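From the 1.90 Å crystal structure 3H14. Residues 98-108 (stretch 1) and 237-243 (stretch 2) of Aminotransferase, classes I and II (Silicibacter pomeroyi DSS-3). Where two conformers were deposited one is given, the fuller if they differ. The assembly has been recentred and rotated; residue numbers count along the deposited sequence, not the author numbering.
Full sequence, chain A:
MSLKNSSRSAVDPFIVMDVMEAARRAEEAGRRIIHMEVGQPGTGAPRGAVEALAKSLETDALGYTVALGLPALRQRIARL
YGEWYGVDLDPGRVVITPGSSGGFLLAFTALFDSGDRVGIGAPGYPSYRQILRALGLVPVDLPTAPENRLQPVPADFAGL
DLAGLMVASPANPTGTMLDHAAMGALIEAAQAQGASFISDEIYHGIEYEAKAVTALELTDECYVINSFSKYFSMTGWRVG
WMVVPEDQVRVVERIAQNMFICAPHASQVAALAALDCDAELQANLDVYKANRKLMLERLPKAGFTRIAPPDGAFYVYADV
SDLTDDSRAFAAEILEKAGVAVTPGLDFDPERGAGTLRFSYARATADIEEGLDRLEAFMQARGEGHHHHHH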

# COMPACT_ATOMS: atom_id res chain seq x y z
N PRO A 98 11.78 8.82 5.56
CA PRO A 98 12.41 7.50 5.39
C PRO A 98 11.46 6.40 4.83
O PRO A 98 11.61 5.23 5.14
CB PRO A 98 12.89 7.16 6.80
CG PRO A 98 12.07 8.01 7.73
CD PRO A 98 11.56 9.18 6.97
N GLY A 99 10.52 6.76 3.97
CA GLY A 99 9.58 5.76 3.47
C GLY A 99 8.20 6.04 4.00
O GLY A 99 7.94 7.08 4.61
N SER A 100 7.29 5.10 3.80
CA SER A 100 5.95 5.37 4.26
C SER A 100 5.77 5.20 5.76
O SER A 100 4.98 5.94 6.35
CB SER A 100 4.90 4.67 3.42
OG SER A 100 4.55 5.56 2.37
N SER A 101 6.54 4.31 6.40
CA SER A 101 6.49 4.15 7.86
C SER A 101 6.78 5.50 8.51
O SER A 101 6.10 5.90 9.46
CB SER A 101 7.53 3.12 8.33
OG SER A 101 7.36 2.73 9.70
N GLY A 102 7.82 6.17 8.00
CA GLY A 102 8.24 7.49 8.46
C GLY A 102 7.18 8.54 8.21
O GLY A 102 6.97 9.43 9.02
N GLY A 103 6.52 8.45 7.07
CA GLY A 103 5.45 9.38 6.75
C GLY A 103 4.29 9.20 7.71
O GLY A 103 3.71 10.17 8.21
N PHE A 104 3.91 7.94 7.93
CA PHE A 104 2.84 7.66 8.91
C PHE A 104 3.20 8.15 10.32
O PHE A 104 2.37 8.75 11.01
CB PHE A 104 2.46 6.18 8.92
CG PHE A 104 1.84 5.71 7.65
CD1 PHE A 104 0.78 6.41 7.07
CD2 PHE A 104 2.32 4.57 7.01
CE1 PHE A 104 0.23 5.98 5.87
CE2 PHE A 104 1.76 4.13 5.79
CZ PHE A 104 0.72 4.84 5.23
N LEU A 105 4.42 7.89 10.75
CA LEU A 105 4.88 8.37 12.04
C LEU A 105 4.77 9.88 12.16
O LEU A 105 4.34 10.41 13.19
CB LEU A 105 6.33 7.93 12.28
CG LEU A 105 7.00 8.43 13.56
CD1 LEU A 105 6.21 7.92 14.76
CD2 LEU A 105 8.45 8.00 13.65
N LEU A 106 5.11 10.58 11.10
CA LEU A 106 5.18 12.02 11.16
C LEU A 106 3.78 12.58 11.10
O LEU A 106 3.44 13.45 11.90
CB LEU A 106 6.03 12.57 10.02
CG LEU A 106 7.53 12.35 10.13
CD1 LEU A 106 8.17 12.84 8.81
CD2 LEU A 106 8.07 13.09 11.40
N ALA A 107 2.95 12.02 10.21
CA ALA A 107 1.56 12.41 10.13
C ALA A 107 0.88 12.21 11.47
O ALA A 107 0.22 13.11 11.98
CB ALA A 107 0.86 11.68 9.05
N PHE A 108 0.98 11.01 12.03
CA PHE A 108 0.22 10.73 13.22
C PHE A 108 0.71 11.56 14.40
O PHE A 108 -0.10 11.96 15.24
CB PHE A 108 0.31 9.24 13.60
CG PHE A 108 -0.27 8.31 12.57
CD1 PHE A 108 -1.16 8.77 11.60
CD2 PHE A 108 0.03 6.94 12.60
CE1 PHE A 108 -1.69 7.90 10.68
CE2 PHE A 108 -0.50 6.09 11.64
CZ PHE A 108 -1.37 6.59 10.70
N TRP A 237 14.87 0.67 0.33
CA TRP A 237 15.74 1.86 0.34
C TRP A 237 15.35 2.91 1.38
O TRP A 237 16.08 3.88 1.63
CB TRP A 237 15.75 2.48 -1.05
CG TRP A 237 16.52 1.65 -2.05
CD1 TRP A 237 16.04 0.67 -2.84
CD2 TRP A 237 17.92 1.77 -2.38
NE1 TRP A 237 17.03 0.16 -3.64
CE2 TRP A 237 18.20 0.83 -3.38
CE3 TRP A 237 18.95 2.60 -1.91
CZ2 TRP A 237 19.48 0.64 -3.90
CZ3 TRP A 237 20.23 2.42 -2.43
CH2 TRP A 237 20.48 1.46 -3.44
N ARG A 238 14.19 2.74 2.00
CA ARG A 238 13.71 3.64 3.07
C ARG A 238 13.69 5.10 2.66
O ARG A 238 14.30 5.96 3.29
CB ARG A 238 14.50 3.44 4.38
N VAL A 239 13.00 5.38 1.57
CA VAL A 239 12.85 6.76 1.15
C VAL A 239 11.44 6.96 0.61
O VAL A 239 10.90 6.11 -0.09
CB VAL A 239 13.97 7.22 0.14
CG1 VAL A 239 14.02 6.31 -1.12
CG2 VAL A 239 13.78 8.68 -0.27
N GLY A 240 10.84 8.11 0.96
CA GLY A 240 9.52 8.45 0.47
C GLY A 240 9.32 9.95 0.68
O GLY A 240 10.27 10.70 0.89
N TRP A 241 8.07 10.38 0.61
CA TRP A 241 7.73 11.75 0.81
C TRP A 241 6.33 11.90 1.31
O TRP A 241 5.52 10.96 1.26
CB TRP A 241 7.90 12.56 -0.47
CG TRP A 241 6.83 12.47 -1.52
CD1 TRP A 241 5.71 13.25 -1.63
CD2 TRP A 241 6.80 11.56 -2.62
NE1 TRP A 241 5.00 12.89 -2.74
CE2 TRP A 241 5.64 11.86 -3.37
CE3 TRP A 241 7.65 10.54 -3.05
CZ2 TRP A 241 5.31 11.16 -4.54
CZ3 TRP A 241 7.30 9.83 -4.20
CH2 TRP A 241 6.14 10.14 -4.93
N MSE A 242 6.05 13.11 1.80
CA MSE A 242 4.71 13.53 2.13
C MSE A 242 4.51 14.97 1.65
O MSE A 242 5.48 15.69 1.41
CB MSE A 242 4.47 13.32 3.64
CG MSE A 242 5.37 14.09 4.55
SE MSE A 242 5.37 13.51 6.42
CE MSE A 242 3.48 13.55 6.69
N VAL A 243 3.26 15.35 1.42
CA VAL A 243 2.90 16.72 1.14
C VAL A 243 1.96 17.17 2.24
O VAL A 243 0.99 16.47 2.56
CB VAL A 243 2.21 16.86 -0.25
CG1 VAL A 243 1.85 18.34 -0.59
CG2 VAL A 243 3.07 16.22 -1.36

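Helix 100-108 and strand 240-243 run in broadly the same direction, their axes 31° apart and 7.6 Å at closest approach, and the backbones draw nearest just before the helix begins. There, at the N-cap position, the CA of Gly99 lies 4.0 Å from the CA of Gly240. No hydrogen bond crosses the contact among the modelled atoms: Gly99 N and Gly240 N sit 3.3 Å apart, but both are donors. The nearest thing to a polar link is a CA-H...O contact from Pro98 CA to Arg238 O, at 3.2 Å. The two glycines answer different demands. At Gly240 the neighbouring stretch leaves little room, since a CB would come 3.2 Å from Gly99 CA; at Gly99 the local backbone (phi/psi 111/-170) alone calls for glycine, because a CB would jam against the carbonyl O of Pro98.

Farther along, side chains fill the widening gap. Met242, a selenomethionine, points toward the helix and has the largest covered area of any residue here, 83 Å². Met242 SE lies 3.7 Å from Leu106 CD1, and Met242 CE reaches 4.0 Å from Ala107 CB and 3.7 Å from Gly103 O. That carbonyl already accepts the helical hydrogen bond from Ala107 N, so the methyl packs against a satisfied backbone. The rule is legible: glycines where main chains meet, then one long apolar side chain where they separate.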